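Local coordinates for protein L-ornithine N(5)-monooxygenase (PDB 3S5W) that hydroxylates the side-chain nitrogen of L-ornithine using FAD, NADPH and molecular oxygen, the first step in making the hydroxamate siderophore pyoverdin, at residues A[317-322]-A[329-334]; A[338-343]-A[359-364]. All blocks are in the same frame, centred on the assembly; numbering follows the deposited sequence.

Interaction 1 (A[317-322]-A[329-334]); sequences YGVFYR and PRHAFR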
loop_
_atom_site.group_PDB
_atom_site.type_symbol
_atom_site.label_atom_id
_atom_site.label_comp_id
_atom_site.label_asym_id
_atom_site.label_seq_id
_atom_site.Cartn_x
_atom_site.Cartn_y
_atom_site.Cartn_z
ATOM N N TYR A 317 15.549 7.569 18.902
ATOM C CA TYR A 317 16.015 8.578 19.849
ATOM C C TYR A 317 17.254 8.032 20.604
ATOM O O TYR A 317 18.231 8.753 20.818
ATOM C CB TYR A 317 14.919 8.896 20.832
ATOM C CG TYR A 317 15.226 10.146 21.624
ATOM C CD1 TYR A 317 14.952 11.397 21.082
ATOM C CD2 TYR A 317 15.799 10.081 22.909
ATOM C CE1 TYR A 317 15.224 12.569 21.793
ATOM C CE2 TYR A 317 16.065 11.258 23.634
ATOM C CZ TYR A 317 15.769 12.482 23.062
ATOM O OH TYR A 317 15.994 13.679 23.727
ATOM N N GLY A 318 17.210 6.741 20.928
ATOM C CA GLY A 318 18.321 6.066 21.623
ATOM C C GLY A 318 19.596 6.095 20.790
ATOM O O GLY A 318 20.700 6.269 21.326
ATOM N N VAL A 319 19.454 5.852 19.481
ATOM C CA VAL A 319 20.610 5.897 18.571
ATOM C C VAL A 319 21.274 7.289 18.638
ATOM O O VAL A 319 22.509 7.415 18.780
ATOM C CB VAL A 319 20.205 5.552 17.111
ATOM C CG1 VAL A 319 21.374 5.876 16.142
ATOM C CG2 VAL A 319 19.766 4.069 17.004
ATOM N N PHE A 320 20.457 8.338 18.563
ATOM C CA PHE A 320 21.010 9.704 18.598
ATOM C C PHE A 320 21.548 10.065 19.994
ATOM O O PHE A 320 22.555 10.766 20.110
ATOM C CB PHE A 320 19.973 10.729 18.109
ATOM C CG PHE A 320 19.786 10.669 16.610
ATOM C CD1 PHE A 320 20.809 11.113 15.759
ATOM C CD2 PHE A 320 18.650 10.110 16.058
ATOM C CE1 PHE A 320 20.687 11.030 14.368
ATOM C CE2 PHE A 320 18.524 10.018 14.634
ATOM C CZ PHE A 320 19.543 10.480 13.811
ATOM N N TYR A 321 20.897 9.527 21.016
ATOM C CA TYR A 321 21.325 9.796 22.402
ATOM C C TYR A 321 22.720 9.167 22.597
ATOM O O TYR A 321 23.608 9.786 23.162
ATOM C CB TYR A 321 20.337 9.172 23.411
ATOM C CG TYR A 321 20.827 9.353 24.826
ATOM C CD1 TYR A 321 20.538 10.523 25.531
ATOM C CD2 TYR A 321 21.642 8.393 25.440
ATOM C CE1 TYR A 321 20.988 10.728 26.846
ATOM C CE2 TYR A 321 22.124 8.603 26.746
ATOM C CZ TYR A 321 21.781 9.767 27.438
ATOM O OH TYR A 321 22.260 9.973 28.700
ATOM N N ARG A 322 22.914 7.945 22.105
ATOM C CA ARG A 322 24.203 7.297 22.270
ATOM C C ARG A 322 25.358 8.028 21.565
ATOM O O ARG A 322 26.513 7.935 22.009
ATOM C CB ARG A 322 24.132 5.804 21.919
ATOM C CG ARG A 322 23.335 5.038 23.025
ATOM C CD ARG A 322 23.367 3.516 22.856
ATOM N NE ARG A 322 22.772 3.107 21.595
ATOM C CZ ARG A 322 21.475 2.852 21.417
ATOM N NH1 ARG A 322 20.610 2.961 22.429
ATOM N NH2 ARG A 322 21.045 2.496 20.221
ATOM N N PRO A 329 29.476 11.385 15.809
ATOM C CA PRO A 329 28.235 11.747 15.097
ATOM C C PRO A 329 28.101 11.058 13.720
ATOM O O PRO A 329 28.144 11.711 12.676
ATOM C CB PRO A 329 28.361 13.270 14.950
ATOM C CG PRO A 329 29.898 13.512 14.910
ATOM C CD PRO A 329 30.597 12.293 15.470
ATOM N N ARG A 330 27.937 9.742 13.749
ATOM C CA ARG A 330 27.712 8.917 12.565
ATOM C C ARG A 330 26.505 9.444 11.770
ATOM O O ARG A 330 26.633 9.804 10.593
ATOM C CB ARG A 330 27.496 7.465 13.018
ATOM C CG ARG A 330 27.267 6.502 11.899
ATOM C CD ARG A 330 27.158 5.048 12.338
ATOM N NE ARG A 330 26.570 4.298 11.218
ATOM C CZ ARG A 330 25.873 3.176 11.322
ATOM N NH1 ARG A 330 25.694 2.609 12.508
ATOM N NH2 ARG A 330 25.364 2.618 10.224
ATOM N N HIS A 331 25.357 9.539 12.444
ATOM C CA HIS A 331 24.099 9.948 11.826
ATOM C C HIS A 331 23.708 11.353 12.209
ATOM O O HIS A 331 24.199 11.862 13.206
ATOM C CB HIS A 331 22.988 9.008 12.296
ATOM C CG HIS A 331 23.247 7.587 11.939
ATOM N ND1 HIS A 331 23.205 6.554 12.855
ATOM C CD2 HIS A 331 23.583 7.032 10.759
ATOM C CE1 HIS A 331 23.488 5.416 12.243
ATOM N NE2 HIS A 331 23.721 5.681 10.972
ATOM N N ALA A 332 22.809 11.945 11.428
ATOM C CA ALA A 332 22.261 13.273 11.699
ATOM C C ALA A 332 20.731 13.259 11.597
ATOM O O ALA A 332 20.133 12.642 10.690
ATOM C CB ALA A 332 22.875 14.318 10.752
ATOM N N PHE A 333 20.100 13.929 12.554
ATOM C CA PHE A 333 18.659 14.080 12.579
ATOM C C PHE A 333 18.348 15.519 12.127
ATOM O O PHE A 333 18.376 16.454 12.930
ATOM C CB PHE A 333 18.114 13.828 13.993
ATOM C CG PHE A 333 16.621 13.788 14.059
ATOM C CD1 PHE A 333 15.922 12.700 13.531
ATOM C CD2 PHE A 333 15.916 14.825 14.661
ATOM C CE1 PHE A 333 14.516 12.665 13.571
ATOM C CE2 PHE A 333 14.518 14.805 14.719
ATOM C CZ PHE A 333 13.814 13.721 14.130
ATOM N N ARG A 334 18.088 15.700 10.841
ATOM C CA ARG A 334 17.856 17.044 10.274
ATOM C C ARG A 334 16.380 17.355 10.185
ATOM O O ARG A 334 15.789 17.266 9.121
ATOM C CB ARG A 334 18.571 17.192 8.930
ATOM C CG ARG A 334 20.076 16.846 9.057
ATOM C CD ARG A 334 20.716 16.781 7.689
ATOM N NE ARG A 334 21.621 17.884 7.485
ATOM C CZ ARG A 334 22.927 17.818 7.685
ATOM N NH1 ARG A 334 23.483 16.691 8.095
ATOM N NH2 ARG A 334 23.673 18.879 7.469
#
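Phe320 reaches from helix 310-326 to residues 331-333, where the chain enters strand 332-334. From CB its CG turns beside the backbone N and anti to the carbonyl carbon (chi1 -74°), and the far end of the ring is thereby brought against this part of the chain. Phe320 CE1 lies 3.5 Å from Phe333 N and also touches His331 CB. Next along the ring, Phe320 CZ meets Phe333 CB at 3.6 Å. This CB stands over one ring face in a CH-pi contact, 3.8 Å from the Phe320 centroid and 17° off the normal. Phe320 CE2, on the other side of CZ, touches Phe333 CD1 at 3.9 Å. The two rings form an offset edge-to-face pair, with the edge of Phe333 directed at the face of Phe320; their centroids are 5.6 Å apart and their planes meet at 63°. The preceding helix residue, Val319, abuts the edge of the His331 ring with CG1, 3.8 Å from ND1. Phe243 of helix 237-249 adds a ring to both Phe320 and His331. Helix and strand together form the second half of a beta-alpha-beta connection that ends at the outermost strand of the parallel, Rossmann-type NADP-binding sheet.

Interaction 2 (A[338-343]-A[359-364]); sequences TVERAT and GELSVE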
loop_
_atom_site.group_PDB
_atom_site.type_symbol
_atom_site.label_atom_id
_atom_site.label_comp_id
_atom_site.label_asym_id
_atom_site.label_seq_id
_atom_site.Cartn_x
_atom_site.Cartn_y
_atom_site.Cartn_z
ATOM N N THR A 338 14.216 21.249 4.565
ATOM C CA THR A 338 13.583 21.084 3.262
ATOM C C THR A 338 14.661 20.992 2.206
ATOM O O THR A 338 15.593 21.780 2.219
ATOM C CB THR A 338 12.626 22.292 2.948
ATOM O OG1 THR A 338 11.606 22.340 3.955
ATOM C CG2 THR A 338 11.951 22.159 1.565
ATOM N N VAL A 339 14.522 20.025 1.289
ATOM C CA VAL A 339 15.380 19.988 0.110
ATOM C C VAL A 339 14.924 21.063 -0.884
ATOM O O VAL A 339 13.847 20.967 -1.452
ATOM C CB VAL A 339 15.381 18.603 -0.586
ATOM C CG1 VAL A 339 16.383 18.650 -1.762
ATOM C CG2 VAL A 339 15.795 17.506 0.406
ATOM N N GLU A 340 15.759 22.082 -1.080
ATOM C CA GLU A 340 15.425 23.184 -2.014
ATOM C C GLU A 340 15.946 22.945 -3.427
ATOM O O GLU A 340 15.371 23.427 -4.380
ATOM C CB GLU A 340 15.969 24.515 -1.496
ATOM C CG GLU A 340 15.187 25.046 -0.339
ATOM C CD GLU A 340 15.397 26.553 -0.118
ATOM O OE1 GLU A 340 16.294 27.184 -0.745
ATOM O OE2 GLU A 340 14.631 27.084 0.692
ATOM N N ARG A 341 17.029 22.184 -3.540
ATOM C CA ARG A 341 17.625 21.836 -4.830
ATOM C C ARG A 341 18.265 20.448 -4.684
ATOM O O ARG A 341 18.813 20.128 -3.640
ATOM C CB ARG A 341 18.696 22.890 -5.227
ATOM C CG ARG A 341 19.332 22.636 -6.623
ATOM C CD ARG A 341 20.539 23.544 -7.000
ATOM N NE ARG A 341 21.528 23.784 -5.936
ATOM C CZ ARG A 341 22.483 22.938 -5.534
ATOM N NH1 ARG A 341 22.597 21.726 -6.065
ATOM N NH2 ARG A 341 23.322 23.289 -4.569
ATOM N N ALA A 342 18.195 19.627 -5.724
ATOM C CA ALA A 342 18.917 18.350 -5.725
ATOM C C ALA A 342 19.595 18.200 -7.077
ATOM O O ALA A 342 18.926 18.311 -8.106
ATOM C CB ALA A 342 17.955 17.190 -5.472
ATOM N N THR A 343 20.913 18.002 -7.068
ATOM C CA THR A 343 21.685 18.016 -8.301
ATOM C C THR A 343 22.588 16.783 -8.362
ATOM O O THR A 343 23.276 16.480 -7.390
ATOM C CB THR A 343 22.582 19.309 -8.394
ATOM O OG1 THR A 343 21.781 20.471 -8.123
ATOM C CG2 THR A 343 23.235 19.428 -9.794
ATOM N N GLY A 359 16.782 29.520 9.236
ATOM C CA GLY A 359 16.624 30.143 7.915
ATOM C C GLY A 359 17.792 29.892 6.972
ATOM O O GLY A 359 17.775 30.333 5.820
ATOM N N GLU A 360 18.797 29.171 7.458
ATOM C CA GLU A 360 20.056 28.936 6.741
ATOM C C GLU A 360 20.010 27.807 5.724
ATOM O O GLU A 360 19.256 26.843 5.876
ATOM C CB GLU A 360 21.173 28.643 7.729
ATOM C CG GLU A 360 21.533 29.838 8.607
ATOM C CD GLU A 360 22.881 29.665 9.265
ATOM O OE1 GLU A 360 23.078 28.665 10.002
ATOM O OE2 GLU A 360 23.744 30.538 9.041
ATOM N N LEU A 361 20.824 27.964 4.682
ATOM C CA LEU A 361 20.938 26.993 3.616
ATOM C C LEU A 361 22.313 26.375 3.690
ATOM O O LEU A 361 23.323 27.089 3.736
ATOM C CB LEU A 361 20.718 27.650 2.252
ATOM C CG LEU A 361 20.736 26.744 1.009
ATOM C CD1 LEU A 361 19.451 25.941 0.958
ATOM C CD2 LEU A 361 20.901 27.574 -0.260
ATOM N N SER A 362 22.357 25.046 3.748
ATOM C CA SER A 362 23.622 24.331 3.627
ATOM C C SER A 362 23.562 23.328 2.470
ATOM O O SER A 362 22.492 23.004 1.952
ATOM C CB SER A 362 24.004 23.640 4.929
ATOM O OG SER A 362 22.930 22.850 5.388
ATOM N N VAL A 363 24.732 22.886 2.057
ATOM C CA VAL A 363 24.868 22.045 0.894
ATOM C C VAL A 363 25.526 20.772 1.390
ATOM O O VAL A 363 26.611 20.836 1.956
ATOM C CB VAL A 363 25.732 22.746 -0.203
ATOM C CG1 VAL A 363 26.026 21.803 -1.338
ATOM C CG2 VAL A 363 25.012 23.961 -0.756
ATOM N N GLU A 364 24.863 19.630 1.222
ATOM C CA GLU A 364 25.481 18.350 1.600
ATOM C C GLU A 364 25.430 17.390 0.418
ATOM O O GLU A 364 24.443 17.337 -0.292
ATOM C CB GLU A 364 24.774 17.701 2.811
ATOM C CG GLU A 364 24.636 18.589 4.072
ATOM C CD GLU A 364 25.950 18.837 4.841
ATOM O OE1 GLU A 364 26.838 17.958 4.851
ATOM O OE2 GLU A 364 26.071 19.928 5.464
#
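A three-stranded antiparallel beta-meander carries this contact, in which side chains of its two outer strands, 337-345 and 361-366, meet across one face of the central strand 348-355. The backbones stay well apart, Glu340 CA lying 8.8 Å from Leu361 CA, and only side-chain atoms touch. The extended Glu340 side chain brings OE1 to 3.8 Å from Leu361 CD1, the two side chains crossing at a slant. Leu361 has CG anti to its backbone N (chi1 -177°), and its CD1 branch reaches the carboxylate. The other carboxylate oxygen, OE2, is paired in a salt bridge with Arg354 of the central strand, whose side chain Leu361 also touches. Strand 337-345 is irregular here: Glu340 and Arg341 both bond through their backbones to Ala352, the pattern of a classic beta bulge, and both consecutive side chains are directed toward the opposite outer strand. Arg341 makes the second touch. Its guanidinium group meets Val363 CG2 at the edge, near its own plane, with Arg341 NH2 4.2 Å from that methyl. The same NH2 forms a salt bridge with Glu350 of the central strand, and NH1 donates in the guanidinium plane to Thr343 OG1, a bond whose modelled length is short enough to be doubtful. Val363, on this largely exposed surface, also lies against Glu350.

Overall arrangement
Following the chain from its N terminus, helix 310-326 comes first, and interaction 1 closes the short loop that returns it to strand 332-334 at the edge of the parallel NADP-binding sheet. The chain runs almost directly into strand 337-345, and interaction 2 then spans the hairpins of the meander to strand 361-366. The two contacts are therefore in series, neither enclosing nor crossing the other, with centres about 20 Å apart. A weak, long ion pair between Arg334 and Glu364 joins them. Beyond the meander, strand 368-371 re-enters the parallel sheet, so the antiparallel unit is an excursion between two of its strands.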